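Long-range contacts in lysin (Enterococcus phage IMEEF1, PDB 6IST), which probably cleaves the peptide part of the enterococcal cell wall through a calcium-binding CHAP domain: residues Q55-G60 and G134-P139; I170-T175 and T213-Y218. One frame throughout, in Å; residues are numbered along the deposited sequence.

How the contacts relate
Two ways of joining distant parts of a chain appear side by side here. Contact 1 (55-60 with 134-139) is a surface contact in which a loop lies against the last part of strand 132-137 and P139 beyond it, and water rather than direct hydrogen bonds joins the two backbones. Contact 2 (170-175 with 213-218) is buried and regular: two neighbouring parallel strands of a second, mixed sheet, joined by backbone hydrogen bonds and by aromatic packing. The contacts share no strand, yet their centres lie about 14 Å apart and they touch, because the ring and hydroxyl of Y172 pack against the backbone of P56 to P58 and V215 meets P58. Loop 55-60 therefore faces both sheets.

Contact 1: Q55-G60 and G134-P139; sequences QPLPAG and GVIRPP
L57 and I136 meet through their outermost methyl groups, and this is the one apolar side-chain contact between loop 55-60 and the end of strand 132-137. The side chain of I136 leaves the strand toward the loop. Its CB carries two branches: CG2 lies anti to the backbone N, while CG1 lies anti to the carbonyl carbon (chi1 -72°). From CG1 the chain runs on extended, chi2 being 167°, and ends at CD1, which reaches CD2 of L57 at 3.8 Å. Of the atoms of I136, it is CD1 that makes the contact; the I136 side chain also packs on F61 and R63. L57 answers in kind, its CB pointing toward the strand, and the two side chains cross obliquely. Outside the pair, L57 rests on W43 and R63.

Farther along, the meeting changes character. The ring of P139 is set against the backbone of G60, with CB 3.7 Å from G60 O and CG 4.0 Å from G60 C. G60 has a positive phi of 92°, a conformation that glycine adopts readily. No direct hydrogen bond joins the segments. A single water spans them instead, donating to G60 O at 2.7 Å and to R137 O at 2.8 Å, two carbonyl oxygens that could not bond to each other. The side chain of R137 leads elsewhere, to a salt bridge with D76.

The contact thus lays the loop on the end of strand 132-137, next to strand 62-65 in the antiparallel sheet and away from the calcium site. One methyl pair and a proline ring set on a glycine backbone make up the direct contact, and one water, giving both its protons, reconciles two acceptors where the strand gives way to loop.

Contact 2: I170-T175 and T213-Y218; sequences IYYKRT and TNVTTY
Y172, Y218 and V215 have the most surface buried where strands 170-174 and 215-218 run side by side in parallel. V215 CG1, anti to its own backbone N (chi1 173°), sits over one face of the Y172 ring, 3.7 Å from the centroid in a CH-pi contact. It is offset toward the rim, where CZ and CE2 are its nearest atoms. T217 OG1 comes to the edge of the same ring, near its plane, 3.4 Å from CD2.

Y218 belongs to the other side of the sheet, with Y171 and K173. Its CE1 approaches Y171 CB at 3.8 Å, and the two ring planes stand at 90°, their meeting oblique. L225 of helix 223-231 packs on both tyrosines, and Y218 OH is hydrogen-bonded to an aromatic and a basic side chain of another protein chain.

Y172 and Y218 also carry the backbone ladder. Y172 N donates to T216 O at 2.9 Å, almost straight at 172°; Y172 O accepts from Y218 N, and Y218 O from R174 N. At the 170-214 end, I170 O and N214 O lie 3.2 Å apart as two acceptors; one water accepts from I170 N beside N214 O, and another lies beside I170 O. Strands 180-186 and 43-44 flank this pair in the mixed sheet. The ladder thus pairs the polar backbone atoms of Y172 and Y218, while tyrosine-centred packing fills each face.

Contact 1: Q55-G60 and G134-P139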
loop_
_atom_site.group_PDB
_atom_site.type_symbol
_atom_site.label_atom_id
_atom_site.label_comp_id
_atom_site.label_asym_id
_atom_site.label_seq_id
_atom_site.Cartn_x
_atom_site.Cartn_y
_atom_site.Cartn_z
ATOM N N GLN C 55 12.873 12.531 10.268
ATOM C CA GLN C 55 12.043 11.346 10.025
ATOM C C GLN C 55 12.427 10.710 8.689
ATOM O O GLN C 55 12.947 11.371 7.771
ATOM C CB GLN C 55 10.581 11.688 10.051
ATOM C CG GLN C 55 10.071 12.461 8.852
ATOM C CD GLN C 55 8.635 12.962 9.049
ATOM O OE1 GLN C 55 7.748 12.446 8.426
ATOM N NE2 GLN C 55 8.419 13.972 9.906
ATOM N N PRO C 56 12.223 9.396 8.561
ATOM C CA PRO C 56 12.498 8.757 7.259
ATOM C C PRO C 56 11.636 9.306 6.119
ATOM O O PRO C 56 10.488 9.795 6.324
ATOM C CB PRO C 56 12.152 7.266 7.505
ATOM C CG PRO C 56 11.782 7.149 8.940
ATOM C CD PRO C 56 11.501 8.504 9.488
ATOM N N LEU C 57 12.199 9.206 4.914
ATOM C CA LEU C 57 11.574 9.759 3.733
ATOM C C LEU C 57 11.313 8.681 2.714
ATOM O O LEU C 57 12.066 7.757 2.635
ATOM C CB LEU C 57 12.493 10.790 3.104
ATOM C CG LEU C 57 12.873 11.943 4.050
ATOM C CD1 LEU C 57 13.771 12.890 3.305
ATOM C CD2 LEU C 57 11.701 12.729 4.562
ATOM N N PRO C 58 10.253 8.819 1.913
ATOM C CA PRO C 58 9.976 7.846 0.890
ATOM C C PRO C 58 11.043 7.834 -0.190
ATOM O O PRO C 58 11.807 8.786 -0.334
ATOM C CB PRO C 58 8.623 8.310 0.289
ATOM C CG PRO C 58 8.009 9.179 1.370
ATOM C CD PRO C 58 9.189 9.850 1.986
ATOM N N ALA C 59 11.046 6.756 -0.952
ATOM C CA ALA C 59 11.935 6.627 -2.101
ATOM C C ALA C 59 11.925 7.840 -2.979
ATOM O O ALA C 59 10.850 8.360 -3.298
ATOM C CB ALA C 59 11.519 5.391 -2.924
ATOM N N GLY C 60 13.120 8.262 -3.407
ATOM C CA GLY C 60 13.248 9.371 -4.327
ATOM C C GLY C 60 13.425 10.741 -3.639
ATOM O O GLY C 60 13.956 11.686 -4.263
ATOM N N GLY C 134 16.655 23.733 6.527
ATOM C CA GLY C 134 16.866 23.116 5.191
ATOM C C GLY C 134 15.597 22.783 4.434
ATOM O O GLY C 134 14.521 23.368 4.680
ATOM N N VAL C 135 15.684 21.809 3.513
ATOM C CA VAL C 135 14.647 21.475 2.641
ATOM C C VAL C 135 14.467 19.989 2.521
ATOM O O VAL C 135 15.436 19.255 2.790
ATOM C CB VAL C 135 14.837 22.045 1.245
ATOM C CG1 VAL C 135 14.779 23.559 1.313
ATOM C CG2 VAL C 135 16.041 21.495 0.494
ATOM N N ILE C 136 13.241 19.576 2.241
ATOM C CA ILE C 136 12.970 18.222 1.660
ATOM C C ILE C 136 12.636 18.482 0.240
ATOM O O ILE C 136 11.775 19.321 -0.060
ATOM C CB ILE C 136 11.902 17.472 2.440
ATOM C CG1 ILE C 136 12.501 17.051 3.743
ATOM C CG2 ILE C 136 11.440 16.227 1.679
ATOM C CD1 ILE C 136 11.543 16.553 4.816
ATOM N N ARG C 137 13.387 17.840 -0.644
ATOM C CA ARG C 137 13.184 17.963 -2.085
ATOM C C ARG C 137 12.465 16.718 -2.603
ATOM O O ARG C 137 13.047 15.622 -2.614
ATOM C CB ARG C 137 14.527 18.172 -2.746
ATOM C CG ARG C 137 14.437 18.244 -4.241
ATOM C CD ARG C 137 15.631 19.014 -4.759
ATOM N NE ARG C 137 15.718 20.320 -4.084
ATOM C CZ ARG C 137 16.835 21.057 -3.961
ATOM N NH1 ARG C 137 17.979 20.639 -4.504
ATOM N NH2 ARG C 137 16.812 22.214 -3.324
ATOM N N PRO C 138 11.180 16.850 -2.958
ATOM C CA PRO C 138 10.421 15.702 -3.536
ATOM C C PRO C 138 10.985 15.428 -4.935
ATOM O O PRO C 138 11.608 16.335 -5.560
ATOM C CB PRO C 138 8.990 16.207 -3.687
ATOM C CG PRO C 138 8.906 17.365 -2.770
ATOM C CD PRO C 138 10.295 18.004 -2.769
ATOM N N PRO C 139 10.769 14.237 -5.412
ATOM C CA PRO C 139 11.209 13.840 -6.770
ATOM C C PRO C 139 10.212 14.311 -7.842
ATOM O O PRO C 139 9.168 13.732 -8.027
ATOM C CB PRO C 139 11.249 12.342 -6.678
ATOM C CG PRO C 139 10.247 11.962 -5.675
ATOM C CD PRO C 139 10.073 13.126 -4.741
HETATM O O HOH W 1 14.286 14.332 -4.754
#

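Contact 2: I170-T175 and T213-Y218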
loop_
_atom_site.group_PDB
_atom_site.type_symbol
_atom_site.label_atom_id
_atom_site.label_comp_id
_atom_site.label_asym_id
_atom_site.label_seq_id
_atom_site.Cartn_x
_atom_site.Cartn_y
_atom_site.Cartn_z
ATOM N N ILE C 170 5.044 -0.264 1.798
ATOM C CA ILE C 170 5.824 -0.030 3.025
ATOM C C ILE C 170 5.034 0.864 3.889
ATOM O O ILE C 170 4.361 1.763 3.396
ATOM C CB ILE C 170 7.159 0.682 2.665
ATOM C CG1 ILE C 170 8.138 -0.328 2.030
ATOM C CG2 ILE C 170 7.824 1.356 3.890
ATOM C CD1 ILE C 170 9.371 0.246 1.404
ATOM N N TYR C 171 5.178 0.693 5.194
ATOM C CA TYR C 171 4.601 1.573 6.179
ATOM C C TYR C 171 5.631 1.767 7.234
ATOM O O TYR C 171 6.584 0.957 7.358
ATOM C CB TYR C 171 3.247 1.114 6.745
ATOM C CG TYR C 171 3.301 -0.118 7.587
ATOM C CD1 TYR C 171 3.628 -0.039 8.947
ATOM C CD2 TYR C 171 3.077 -1.366 7.023
ATOM C CE1 TYR C 171 3.729 -1.177 9.708
ATOM C CE2 TYR C 171 3.136 -2.516 7.800
ATOM C CZ TYR C 171 3.463 -2.417 9.133
ATOM O OH TYR C 171 3.571 -3.621 9.875
ATOM N N TYR C 172 5.486 2.862 7.971
ATOM C CA TYR C 172 6.410 3.124 9.058
ATOM C C TYR C 172 5.678 2.987 10.316
ATOM O O TYR C 172 4.523 3.305 10.427
ATOM C CB TYR C 172 7.056 4.485 9.048
ATOM C CG TYR C 172 7.741 4.909 7.804
ATOM C CD1 TYR C 172 8.273 4.015 6.898
ATOM C CD2 TYR C 172 7.937 6.239 7.562
ATOM C CE1 TYR C 172 8.936 4.457 5.735
ATOM C CE2 TYR C 172 8.610 6.685 6.421
ATOM C CZ TYR C 172 9.125 5.804 5.530
ATOM O OH TYR C 172 9.782 6.284 4.388
ATOM N N LYS C 173 6.423 2.590 11.344
ATOM C CA LYS C 173 5.801 2.432 12.691
ATOM C C LYS C 173 6.654 3.203 13.717
ATOM O O LYS C 173 7.869 3.123 13.731
ATOM C CB LYS C 173 5.713 0.945 13.074
ATOM C CG LYS C 173 5.297 0.624 14.510
ATOM C CD LYS C 173 5.470 -0.871 14.800
ATOM C CE LYS C 173 4.868 -1.196 16.184
ATOM N NZ LYS C 173 4.772 -2.655 16.462
ATOM N N ARG C 174 5.990 4.030 14.489
ATOM C CA ARG C 174 6.619 4.798 15.557
ATOM C C ARG C 174 6.448 3.954 16.802
ATOM O O ARG C 174 5.333 3.694 17.230
ATOM C CB ARG C 174 5.888 6.140 15.717
ATOM C CG ARG C 174 6.536 7.089 16.691
ATOM C CD ARG C 174 7.835 7.602 16.166
ATOM N NE ARG C 174 8.424 8.584 17.045
ATOM C CZ ARG C 174 9.667 9.045 16.930
ATOM N NH1 ARG C 174 10.492 8.585 15.975
ATOM N NH2 ARG C 174 10.102 9.969 17.797
ATOM N N THR C 175 7.544 3.488 17.345
ATOM C CA THR C 175 7.497 2.509 18.426
ATOM C C THR C 175 7.308 3.223 19.766
ATOM O O THR C 175 7.601 4.390 19.857
ATOM C CB THR C 175 8.782 1.686 18.484
ATOM O OG1 THR C 175 9.890 2.567 18.663
ATOM C CG2 THR C 175 8.972 0.904 17.182
ATOM N N THR C 213 2.889 2.898 -3.632
ATOM C CA THR C 213 4.002 3.712 -3.116
ATOM C C THR C 213 3.637 4.665 -1.984
ATOM O O THR C 213 4.465 5.474 -1.604
ATOM C CB THR C 213 4.621 4.568 -4.222
ATOM O OG1 THR C 213 3.550 5.267 -4.873
ATOM C CG2 THR C 213 5.374 3.655 -5.211
ATOM N N ASN C 214 2.428 4.554 -1.449
ATOM C CA ASN C 214 2.007 5.289 -0.243
ATOM C C ASN C 214 2.937 5.020 0.920
ATOM O O ASN C 214 3.215 3.873 1.235
ATOM C CB ASN C 214 0.618 4.843 0.258
ATOM C CG ASN C 214 0.130 5.607 1.519
ATOM O OD1 ASN C 214 0.523 5.309 2.700
ATOM N ND2 ASN C 214 -0.783 6.544 1.293
ATOM N N VAL C 215 3.232 6.053 1.656
ATOM C CA VAL C 215 4.015 5.931 2.896
ATOM C C VAL C 215 3.350 6.708 3.990
ATOM O O VAL C 215 3.153 7.918 3.889
ATOM C CB VAL C 215 5.437 6.459 2.688
ATOM C CG1 VAL C 215 6.196 6.500 4.002
ATOM C CG2 VAL C 215 6.190 5.573 1.730
ATOM N N THR C 216 2.969 6.005 5.042
ATOM C CA THR C 216 2.332 6.618 6.171
ATOM C C THR C 216 3.076 6.062 7.407
ATOM O O THR C 216 3.519 4.919 7.374
ATOM C CB THR C 216 0.832 6.183 6.205
ATOM O OG1 THR C 216 0.170 6.582 4.980
ATOM C CG2 THR C 216 0.076 6.780 7.331
ATOM N N THR C 217 3.041 6.824 8.471
ATOM C CA THR C 217 3.563 6.383 9.783
ATOM C C THR C 217 2.407 6.129 10.724
ATOM O O THR C 217 1.496 6.990 10.899
ATOM C CB THR C 217 4.426 7.485 10.373
ATOM O OG1 THR C 217 5.520 7.740 9.496
ATOM C CG2 THR C 217 5.015 7.122 11.704
ATOM N N TYR C 218 2.445 4.983 11.429
ATOM C CA TYR C 218 1.423 4.663 12.430
ATOM C C TYR C 218 2.049 4.637 13.800
ATOM O O TYR C 218 3.143 4.082 13.973
ATOM C CB TYR C 218 0.872 3.247 12.140
ATOM C CG TYR C 218 0.193 3.151 10.809
ATOM C CD1 TYR C 218 0.959 3.029 9.665
ATOM C CD2 TYR C 218 -1.165 3.282 10.694
ATOM C CE1 TYR C 218 0.341 2.943 8.402
ATOM C CE2 TYR C 218 -1.805 3.193 9.463
ATOM C CZ TYR C 218 -1.058 3.050 8.321
ATOM O OH TYR C 218 -1.723 2.988 7.086
HETATM O O HOH W 2 4.835 2.000 -0.034
HETATM O O HOH W 3 2.216 3.235 4.065
#